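VIN1 (Oscarella pearsei, PDB 6BFI) binds actin filaments and may play a role in cell-cell adhesion, as a vinculin homolog of a sponge. Local coordinates at residues A[26-29]-A[30-34]; A[37-40]-A[41-44]; A[403-406]-A[407-411]; A[469-472]-A[473-477]; A[342-345]-A[346-350]. All coordinates share one frame; numbering follows the deposited sequence.

Contact 1 (A[26-29]-A[30-34]); sequences LFHE and QAESG
At the end of helix 8-32, Q30, A31, E32 and S33 send their backbone N-H groups back to the carbonyl oxygens of L26, F27, H28 and E29, four successive i to i+4 bonds. The helix stops in a Schellman motif: G34 takes a positive phi, and G34 N makes a weak bond of 3.1 Å to A31 O. S33 reinforces this last turn. Its OG sits between the backbone N and the carbonyl carbon (chi1 64°), which folds the hydroxyl back toward the helix. E29 O is therefore gripped twice by one residue, and the E29 carboxylate turns elsewhere, to the backbone N atoms of R717 and A720 at the start of helix 718-745. Just before it, F27 and Q30 run alongside each other; the extended Q30 chain carries OE1 to 4.0 Å from F27 CD1. H28, packed on K105 and L108 of helix 102-145, has E32 alongside, ring and carboxylate planes 58° apart. E32 OE1 is bonded to Q99 NE2 and lies 4.0 Å from H28 NE2; this nearby negative charge would probably favour a protonated imidazole. At E29 O the two donors come in differently: S33 OG, 3.1 Å from E29 O, lies in the carbonyl plane on a lone pair, whereas S33 N, also 3.1 Å from E29 O, stands 39° out of that plane.

Contact 2 (A[37-40]-A[41-44]); sequences KEDL and TPLV
D39 and T41 cross obliquely, the carboxylate coming across to meet the threonine through one oxygen. D39 OD1 accepts from T41 OG1 at 3.0 Å, on the syn side of the carboxylate and 27° out of its plane. The same OD1 takes a weak bond from T41 N at 3.4 Å. T41 holds OG1 beside its backbone N (chi1 -63°), and this brings hydroxyl and N-H to the same acceptor. This is a helix-capping arrangement: the side chain of D39 ties down the first turn of helix 41-59, where the N-H groups have no preceding turn to bond to. Replacing D39 by an alanine would probably leave T41 N and OG1 without this acceptor and set the hydroxyl free to turn. P42 follows, its CD resting 3.3 Å from D39 O. The L40 side chain packs on L24 and F27 of helix 8-32 and on L95 of helix 68-97. Its carbonyl does the helical work: V44 N donates to L40 O at 3.0 Å, with an N-H...O angle of 164°. V44 lies against L88 and A92, and its CG2 branch comes down beside the same carbonyl, 3.2 Å from L40 O.

Contact 3 (A[403-406]-A[407-411]); sequences FAQK and AKEFE
E409 lies one helical turn on from Q405 and beside K406, and its side chain can be followed outward between the two. E409 CB starts 3.4 Å from Q405 O, the carbonyl that also accepts the bond from E409 N. E409 CG stays on that oxygen, 3.3 Å from Q405 O, because it is turned beside its own backbone N (chi1 -74°), which lays the chain back along the helix toward the preceding turn. From CG the chain runs extended. E409 CD is still 3.9 Å from Q405 O and begins to near Q405 CG, and there the two carboxylate oxygens part company. E409 OE2 goes to the glutamine, 4.0 Å from Q405 CG; the contact is with the aliphatic part of Q405, and the amide and carboxylate planes are 38° apart. E409 OE1 goes to the lysine, 4.1 Å from K406 CD. K406 lies side by side with E409, its chain bent at chi2 (-65°) and then straight, so that its ammonium ends near the acid: K406 NZ is 4.4 Å from E409 OE1, opposite charges that probably attract weakly, though beyond a salt bridge. F403, A407 and F410 form the buried side, with K406 at its border touching A385 of helix 381-390. A407 CB lies 3.2 Å from F403 O, F403 packs on helices 381-390 and 452-460, and the F410 ring meets that of W479. With A404, Q405, K408 and E409 exposed, this is an amphipathic helix, as expected of the helical bundles that build vinculin-family proteins.

Contact 4 (A[469-472]-A[473-477]); sequences KDYL and RTVKE
D470 and T474 are joined by a pair of hydrogen bonds to one oxygen: T474 N and T474 OG1 each stand 2.9 Å from D470 O, and they reach it from opposite faces of the carbonyl plane. The hydroxyl can do this because OG1 lies beside its own backbone N (chi1 -61°), turned back toward the preceding turn. Around this pair the backbone bonds of helix 466-493 run in regular alpha-helical fashion, R473 N to K469 O, V475 N to Y471 O and K476 N to L472 O. The charged contact is weaker. D470 and R473 lie alongside each other, and R473 NH2 gives D470 OD1 a weak, bent hydrogen bond at 3.4 Å, part of a salt bridge, the carboxylate and guanidinium planes 43° apart. The apolar contact is a CH-pi one: V475 CG2 stands over one face of the Y471 ring, offset toward its rim, 3.7 Å from Y471 CE2, with the same methyl 3.3 Å from Y471 O. The helix lies among other helices and touches three of them. Y471 and T474 face helix 185-215, L472 and V475 pack on helix 452-460, and K476 crosses to helix 381-390, where its NZ forms a salt bridge with E387.

Contact 5 (A[342-345]-A[346-350]); sequences DSRQ and ARALA
S343 and A346 meet at the start of helix 344-375, where S343 is the N-cap: A346 N gives a weak bond to S343 OG at 3.3 Å, and the serine hydroxyl OG also lies 3.5 Å from A346 CB. S343 O takes the regular bond from R347 N at 3.2 Å. The R347 side chain then folds back over that carbonyl, bent at chi3 (-63°), so that S343 O sits 3.8 Å from the guanidinium plane, over its centre. Beyond the serine, R347 NH2 reaches 3.7 Å from R344 CB. The two arginines cross at about a right angle, guanidinium planes 70° apart, and R344 reaches outward from the helix, with NH1 3.6 Å from A348 CB. A leucine in place of R347 would probably strip the flat, positively charged cover from S343 O and open a gap beside R344 CB. S343 OG is also hydrogen-bonded to L340 O, just before the cap, which probably helps hold the hydroxyl near A346 N. Further out, the turn sits at the tip of a helical hairpin, with Q345 and L349 packed on L335 of the antecedent helix 312-338, L349 also on E331 and L332, and A350 against I287.

How the contacts relate
Contacts 1 and 2 are neighbours, the end of helix 8-32 and the start of helix 41-59, and they touch: F27 CE1 lies 3.5 Å from E38 CG, and A31 CB packs on K37 CD. Contacts 3 and 4 lie on the far side of the chain's centre from them, centres about 17 Å apart without touching, and both rest on helices 381-390 and 452-460. Contact 5 stands alone, some 43 Å or more at nearest atoms from every other. Contacts 1 and 5 are surface contacts; contacts 2, 3 and 4 are partly buried. The helix ends rely on serine, aspartate and glycine caps, whereas mid-helix contacts 3 and 4 combine an outer charged pair, salt-bridged only in contact 4, with buried aromatic residues.

Contact 1 (A[26-29]-A[30-34])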
# COMPACT_ATOMS: atom_id res chain seq x y z
N LEU A 26 17.45 -31.92 16.39
CA LEU A 26 16.35 -32.50 17.17
C LEU A 26 16.66 -33.93 17.59
O LEU A 26 16.34 -34.34 18.71
CB LEU A 26 15.05 -32.45 16.37
CG LEU A 26 14.48 -31.08 15.98
CD1 LEU A 26 13.28 -31.24 15.06
CD2 LEU A 26 14.10 -30.28 17.22
N PHE A 27 17.26 -34.72 16.69
CA PHE A 27 17.65 -36.08 17.04
C PHE A 27 18.76 -36.09 18.10
O PHE A 27 18.72 -36.89 19.04
CB PHE A 27 18.12 -36.84 15.80
CG PHE A 27 17.01 -37.49 15.03
CD1 PHE A 27 16.04 -38.23 15.69
CD2 PHE A 27 16.94 -37.38 13.65
CE1 PHE A 27 15.02 -38.84 14.97
CE2 PHE A 27 15.92 -37.98 12.94
CZ PHE A 27 14.96 -38.71 13.60
N HIS A 28 19.75 -35.20 17.95
CA HIS A 28 20.82 -35.14 18.93
C HIS A 28 20.28 -34.81 20.32
O HIS A 28 20.73 -35.39 21.31
CB HIS A 28 21.87 -34.11 18.53
CG HIS A 28 22.95 -33.93 19.54
ND1 HIS A 28 23.81 -34.94 19.91
CD2 HIS A 28 23.30 -32.85 20.29
CE1 HIS A 28 24.64 -34.49 20.83
NE2 HIS A 28 24.36 -33.23 21.08
N GLU A 29 19.32 -33.89 20.40
CA GLU A 29 18.71 -33.62 21.69
C GLU A 29 17.76 -34.73 22.12
O GLU A 29 17.50 -34.87 23.32
CB GLU A 29 17.97 -32.27 21.66
CG GLU A 29 18.90 -31.08 21.80
CD GLU A 29 18.24 -29.91 22.51
OE1 GLU A 29 18.36 -28.77 22.01
OE2 GLU A 29 17.60 -30.13 23.55
N GLN A 30 17.25 -35.51 21.17
CA GLN A 30 16.41 -36.66 21.52
C GLN A 30 17.23 -37.76 22.17
O GLN A 30 16.72 -38.47 23.05
CB GLN A 30 15.70 -37.17 20.28
CG GLN A 30 14.78 -38.36 20.51
CD GLN A 30 13.96 -38.71 19.28
OE1 GLN A 30 13.40 -37.83 18.63
NE2 GLN A 30 13.89 -40.00 18.96
N ALA A 31 18.49 -37.92 21.77
CA ALA A 31 19.38 -38.86 22.43
C ALA A 31 20.06 -38.26 23.65
O ALA A 31 20.44 -39.00 24.57
CB ALA A 31 20.44 -39.36 21.44
N GLU A 32 20.23 -36.94 23.69
CA GLU A 32 20.80 -36.29 24.86
C GLU A 32 19.88 -36.43 26.07
O GLU A 32 20.34 -36.68 27.19
CB GLU A 32 21.07 -34.81 24.57
CG GLU A 32 21.73 -34.05 25.71
CD GLU A 32 23.21 -34.37 25.84
OE1 GLU A 32 23.85 -34.68 24.82
OE2 GLU A 32 23.73 -34.30 26.98
N SER A 33 18.57 -36.28 25.86
CA SER A 33 17.59 -36.51 26.91
C SER A 33 17.37 -37.99 27.18
O SER A 33 16.57 -38.32 28.07
CB SER A 33 16.26 -35.84 26.54
OG SER A 33 15.70 -36.42 25.38
N GLY A 34 18.03 -38.88 26.45
CA GLY A 34 17.91 -40.30 26.68
C GLY A 34 16.56 -40.88 26.30
O GLY A 34 16.00 -41.68 27.06

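Contact 2 (A[37-40]-A[41-44])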
# COMPACT_ATOMS: atom_id res chain seq x y z
N LYS A 37 18.33 -43.62 21.02
CA LYS A 37 19.55 -43.35 20.26
C LYS A 37 19.26 -43.50 18.77
O LYS A 37 18.94 -44.59 18.29
CB LYS A 37 20.66 -44.30 20.69
CG LYS A 37 22.01 -44.01 20.04
CD LYS A 37 22.53 -42.64 20.45
CE LYS A 37 23.89 -42.36 19.84
NZ LYS A 37 24.40 -41.02 20.22
N GLU A 38 19.38 -42.40 18.03
CA GLU A 38 19.14 -42.39 16.59
C GLU A 38 20.46 -42.27 15.85
O GLU A 38 21.31 -41.45 16.22
CB GLU A 38 18.21 -41.23 16.21
CG GLU A 38 16.85 -41.67 15.72
CD GLU A 38 16.92 -42.49 14.44
OE1 GLU A 38 16.98 -43.73 14.53
OE2 GLU A 38 16.94 -41.88 13.35
N ASP A 39 20.63 -43.08 14.81
CA ASP A 39 21.82 -43.03 13.98
C ASP A 39 21.66 -41.91 12.95
O ASP A 39 20.77 -41.97 12.10
CB ASP A 39 22.06 -44.37 13.30
CG ASP A 39 23.32 -44.38 12.45
OD1 ASP A 39 24.26 -43.62 12.77
OD2 ASP A 39 23.38 -45.16 11.48
N LEU A 40 22.53 -40.90 13.03
CA LEU A 40 22.44 -39.73 12.17
C LEU A 40 23.07 -39.95 10.80
O LEU A 40 23.06 -39.02 9.98
CB LEU A 40 23.10 -38.54 12.86
CG LEU A 40 22.65 -38.32 14.30
CD1 LEU A 40 23.42 -37.17 14.95
CD2 LEU A 40 21.16 -38.06 14.35
N THR A 41 23.61 -41.13 10.53
CA THR A 41 24.33 -41.37 9.27
C THR A 41 23.47 -41.14 8.03
O THR A 41 23.96 -40.49 7.09
CB THR A 41 24.94 -42.77 9.29
OG1 THR A 41 25.90 -42.87 10.35
CG2 THR A 41 25.62 -43.08 7.96
N PRO A 42 22.24 -41.65 7.93
CA PRO A 42 21.47 -41.41 6.69
C PRO A 42 21.20 -39.94 6.42
O PRO A 42 21.39 -39.47 5.29
CB PRO A 42 20.18 -42.21 6.92
CG PRO A 42 20.07 -42.34 8.40
CD PRO A 42 21.48 -42.49 8.87
N LEU A 43 20.75 -39.19 7.44
CA LEU A 43 20.47 -37.77 7.25
C LEU A 43 21.72 -37.00 6.85
O LEU A 43 21.68 -36.13 5.96
CB LEU A 43 19.87 -37.20 8.53
CG LEU A 43 18.69 -36.23 8.41
CD1 LEU A 43 17.59 -36.83 7.55
CD2 LEU A 43 18.16 -35.89 9.80
N VAL A 44 22.85 -37.32 7.48
CA VAL A 44 24.11 -36.67 7.14
C VAL A 44 24.52 -37.01 5.71
O VAL A 44 25.06 -36.17 4.99
CB VAL A 44 25.20 -37.05 8.16
CG1 VAL A 44 26.57 -36.62 7.67
CG2 VAL A 44 24.90 -36.42 9.51

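Contact 3 (A[403-406]-A[407-411])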
# COMPACT_ATOMS: atom_id res chain seq x y z
N PHE A 403 -3.26 32.97 -22.66
CA PHE A 403 -2.43 31.81 -22.37
C PHE A 403 -1.86 31.88 -20.95
O PHE A 403 -1.80 30.86 -20.26
CB PHE A 403 -1.30 31.70 -23.39
CG PHE A 403 -0.43 30.49 -23.19
CD1 PHE A 403 -0.79 29.27 -23.72
CD2 PHE A 403 0.74 30.58 -22.45
CE1 PHE A 403 0.00 28.15 -23.54
CE2 PHE A 403 1.53 29.46 -22.26
CZ PHE A 403 1.16 28.25 -22.80
N ALA A 404 -1.44 33.07 -20.52
CA ALA A 404 -0.92 33.22 -19.17
C ALA A 404 -1.99 32.90 -18.13
O ALA A 404 -1.74 32.16 -17.17
CB ALA A 404 -0.37 34.63 -18.97
N GLN A 405 -3.19 33.46 -18.31
CA GLN A 405 -4.25 33.24 -17.34
C GLN A 405 -4.66 31.77 -17.28
O GLN A 405 -4.79 31.20 -16.19
CB GLN A 405 -5.46 34.12 -17.68
CG GLN A 405 -6.58 34.01 -16.66
CD GLN A 405 -7.33 35.31 -16.46
OE1 GLN A 405 -7.76 35.95 -17.43
NE2 GLN A 405 -7.47 35.72 -15.21
N LYS A 406 -4.85 31.14 -18.44
CA LYS A 406 -5.20 29.72 -18.46
C LYS A 406 -4.08 28.87 -17.87
O LYS A 406 -4.35 27.84 -17.24
CB LYS A 406 -5.52 29.27 -19.88
CG LYS A 406 -6.68 30.00 -20.53
CD LYS A 406 -7.99 29.73 -19.83
CE LYS A 406 -9.15 30.41 -20.53
NZ LYS A 406 -10.46 30.07 -19.91
N ALA A 407 -2.82 29.28 -18.06
CA ALA A 407 -1.70 28.53 -17.50
C ALA A 407 -1.71 28.59 -15.98
O ALA A 407 -1.58 27.56 -15.31
CB ALA A 407 -0.39 29.06 -18.07
N LYS A 408 -1.85 29.80 -15.42
CA LYS A 408 -1.87 29.92 -13.97
C LYS A 408 -3.07 29.21 -13.37
O LYS A 408 -2.96 28.54 -12.32
CB LYS A 408 -1.87 31.40 -13.56
CG LYS A 408 -1.43 31.63 -12.13
CD LYS A 408 -0.06 31.02 -11.88
CE LYS A 408 0.37 31.15 -10.43
NZ LYS A 408 1.68 30.49 -10.18
N GLU A 409 -4.23 29.31 -14.02
CA GLU A 409 -5.41 28.58 -13.56
C GLU A 409 -5.17 27.08 -13.59
O GLU A 409 -5.61 26.36 -12.68
CB GLU A 409 -6.63 28.95 -14.39
CG GLU A 409 -7.19 30.33 -14.09
CD GLU A 409 -8.42 30.66 -14.92
OE1 GLU A 409 -8.74 29.89 -15.85
OE2 GLU A 409 -9.07 31.68 -14.63
N PHE A 410 -4.46 26.58 -14.61
CA PHE A 410 -4.15 25.15 -14.64
C PHE A 410 -3.23 24.76 -13.49
O PHE A 410 -3.46 23.75 -12.82
CB PHE A 410 -3.52 24.76 -15.97
CG PHE A 410 -2.89 23.39 -15.95
CD1 PHE A 410 -3.67 22.26 -16.14
CD2 PHE A 410 -1.54 23.23 -15.69
CE1 PHE A 410 -3.10 20.99 -16.10
CE2 PHE A 410 -0.97 21.97 -15.65
CZ PHE A 410 -1.76 20.85 -15.86
N GLU A 411 -2.17 25.54 -13.27
CA GLU A 411 -1.24 25.22 -12.19
C GLU A 411 -1.95 25.17 -10.84
O GLU A 411 -1.77 24.22 -10.07
CB GLU A 411 -0.10 26.25 -12.16
CG GLU A 411 0.85 26.14 -13.35
CD GLU A 411 1.90 25.06 -13.16
OE1 GLU A 411 3.10 25.42 -13.04
OE2 GLU A 411 1.55 23.87 -13.13

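Contact 4 (A[469-472]-A[473-477])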
# COMPACT_ATOMS: atom_id res chain seq x y z
N LYS A 469 2.07 20.18 -31.79
CA LYS A 469 0.66 19.98 -31.48
C LYS A 469 0.41 18.56 -30.97
O LYS A 469 -0.24 18.36 -29.94
CB LYS A 469 -0.18 20.25 -32.73
CG LYS A 469 -1.68 20.17 -32.53
CD LYS A 469 -2.40 20.43 -33.85
CE LYS A 469 -3.87 20.74 -33.65
NZ LYS A 469 -4.51 21.14 -34.94
N ASP A 470 0.94 17.56 -31.68
CA ASP A 470 0.74 16.17 -31.28
C ASP A 470 1.42 15.88 -29.95
O ASP A 470 0.90 15.12 -29.13
CB ASP A 470 1.26 15.23 -32.36
CG ASP A 470 0.76 15.60 -33.75
OD1 ASP A 470 -0.19 16.40 -33.84
OD2 ASP A 470 1.32 15.09 -34.74
N TYR A 471 2.59 16.49 -29.71
CA TYR A 471 3.26 16.29 -28.43
C TYR A 471 2.47 16.91 -27.29
O TYR A 471 2.33 16.31 -26.22
CB TYR A 471 4.68 16.85 -28.48
CG TYR A 471 5.49 16.49 -27.25
CD1 TYR A 471 5.93 15.19 -27.04
CD2 TYR A 471 5.80 17.45 -26.29
CE1 TYR A 471 6.66 14.85 -25.92
CE2 TYR A 471 6.53 17.12 -25.17
CZ TYR A 471 6.96 15.82 -24.99
OH TYR A 471 7.69 15.49 -23.87
N LEU A 472 1.94 18.12 -27.51
CA LEU A 472 1.09 18.75 -26.49
C LEU A 472 -0.13 17.88 -26.19
O LEU A 472 -0.52 17.73 -25.03
CB LEU A 472 0.66 20.14 -26.94
CG LEU A 472 -0.41 20.84 -26.10
CD1 LEU A 472 0.04 20.99 -24.65
CD2 LEU A 472 -0.79 22.19 -26.69
N ARG A 473 -0.74 17.31 -27.23
CA ARG A 473 -1.89 16.43 -27.00
C ARG A 473 -1.48 15.19 -26.21
O ARG A 473 -2.21 14.75 -25.31
CB ARG A 473 -2.52 16.03 -28.33
CG ARG A 473 -3.66 15.03 -28.20
CD ARG A 473 -4.43 14.91 -29.50
NE ARG A 473 -3.53 14.89 -30.66
CZ ARG A 473 -3.94 14.81 -31.92
NH1 ARG A 473 -5.23 14.73 -32.20
NH2 ARG A 473 -3.05 14.80 -32.91
N THR A 474 -0.30 14.63 -26.51
CA THR A 474 0.17 13.45 -25.79
C THR A 474 0.38 13.76 -24.31
O THR A 474 -0.06 13.00 -23.43
CB THR A 474 1.46 12.93 -26.42
OG1 THR A 474 1.21 12.56 -27.79
CG2 THR A 474 1.96 11.72 -25.67
N VAL A 475 1.06 14.87 -24.02
CA VAL A 475 1.27 15.27 -22.63
C VAL A 475 -0.07 15.51 -21.95
O VAL A 475 -0.26 15.16 -20.77
CB VAL A 475 2.18 16.51 -22.56
CG1 VAL A 475 2.34 16.97 -21.12
CG2 VAL A 475 3.54 16.20 -23.17
N LYS A 476 -1.02 16.11 -22.67
CA LYS A 476 -2.35 16.32 -22.12
C LYS A 476 -3.00 15.00 -21.72
O LYS A 476 -3.62 14.90 -20.66
CB LYS A 476 -3.23 17.05 -23.13
CG LYS A 476 -4.61 17.43 -22.59
CD LYS A 476 -5.49 18.07 -23.66
CE LYS A 476 -5.95 17.05 -24.68
NZ LYS A 476 -7.02 17.59 -25.58
N GLU A 477 -2.86 13.97 -22.56
CA GLU A 477 -3.46 12.68 -22.23
C GLU A 477 -2.72 11.98 -21.09
O GLU A 477 -3.34 11.23 -20.33
CB GLU A 477 -3.49 11.79 -23.47
CG GLU A 477 -4.37 12.34 -24.58
CD GLU A 477 -4.27 11.54 -25.86
OE1 GLU A 477 -5.29 10.94 -26.28
OE2 GLU A 477 -3.17 11.52 -26.46

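Contact 5 (A[342-345]-A[346-350])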
# COMPACT_ATOMS: atom_id res chain seq x y z
N ASP A 342 -16.98 7.75 39.41
CA ASP A 342 -17.70 6.49 39.33
C ASP A 342 -19.21 6.68 39.16
O ASP A 342 -19.90 5.70 38.85
CB ASP A 342 -17.45 5.66 40.58
CG ASP A 342 -18.17 6.21 41.80
OD1 ASP A 342 -17.74 7.26 42.32
OD2 ASP A 342 -19.17 5.59 42.23
N SER A 343 -19.71 7.89 39.34
CA SER A 343 -21.15 8.14 39.35
C SER A 343 -21.76 7.85 37.98
O SER A 343 -21.08 7.80 36.95
CB SER A 343 -21.43 9.58 39.75
OG SER A 343 -20.90 10.48 38.79
N ARG A 344 -23.08 7.66 37.98
CA ARG A 344 -23.79 7.41 36.73
C ARG A 344 -23.83 8.64 35.84
O ARG A 344 -23.90 8.51 34.62
CB ARG A 344 -25.21 6.91 37.00
CG ARG A 344 -25.92 6.42 35.75
CD ARG A 344 -27.41 6.73 35.78
NE ARG A 344 -28.08 6.28 34.57
CZ ARG A 344 -28.24 7.02 33.48
NH1 ARG A 344 -27.79 8.27 33.45
NH2 ARG A 344 -28.87 6.52 32.42
N GLN A 345 -23.79 9.84 36.43
CA GLN A 345 -23.77 11.04 35.59
C GLN A 345 -22.42 11.21 34.91
O GLN A 345 -22.36 11.78 33.81
CB GLN A 345 -24.13 12.28 36.42
CG GLN A 345 -23.13 12.66 37.50
CD GLN A 345 -23.67 13.74 38.43
OE1 GLN A 345 -24.89 13.94 38.53
NE2 GLN A 345 -22.78 14.44 39.11
N ALA A 346 -21.35 10.72 35.52
CA ALA A 346 -20.05 10.73 34.86
C ALA A 346 -20.03 9.74 33.70
O ALA A 346 -19.50 10.05 32.62
CB ALA A 346 -18.94 10.41 35.85
N ARG A 347 -20.61 8.55 33.89
CA ARG A 347 -20.67 7.57 32.81
C ARG A 347 -21.57 8.05 31.68
O ARG A 347 -21.26 7.85 30.50
CB ARG A 347 -21.15 6.22 33.34
CG ARG A 347 -20.11 5.46 34.14
CD ARG A 347 -20.57 4.05 34.44
NE ARG A 347 -21.77 4.03 35.27
CZ ARG A 347 -21.76 3.99 36.60
NH1 ARG A 347 -20.61 3.97 37.25
NH2 ARG A 347 -22.90 3.97 37.27
N ALA A 348 -22.70 8.69 32.02
CA ALA A 348 -23.60 9.19 30.99
C ALA A 348 -22.98 10.35 30.23
O ALA A 348 -23.15 10.47 29.01
CB ALA A 348 -24.93 9.60 31.62
N LEU A 349 -22.25 11.22 30.94
CA LEU A 349 -21.55 12.31 30.27
C LEU A 349 -20.44 11.79 29.37
O LEU A 349 -20.22 12.31 28.27
CB LEU A 349 -21.01 13.29 31.31
CG LEU A 349 -20.43 14.61 30.80
CD1 LEU A 349 -21.44 15.34 29.93
CD2 LEU A 349 -20.01 15.49 31.97
N ALA A 350 -19.73 10.75 29.82
CA ALA A 350 -18.69 10.14 28.99
C ALA A 350 -19.29 9.48 27.76
O ALA A 350 -18.72 9.57 26.67
CB ALA A 350 -17.89 9.14 29.81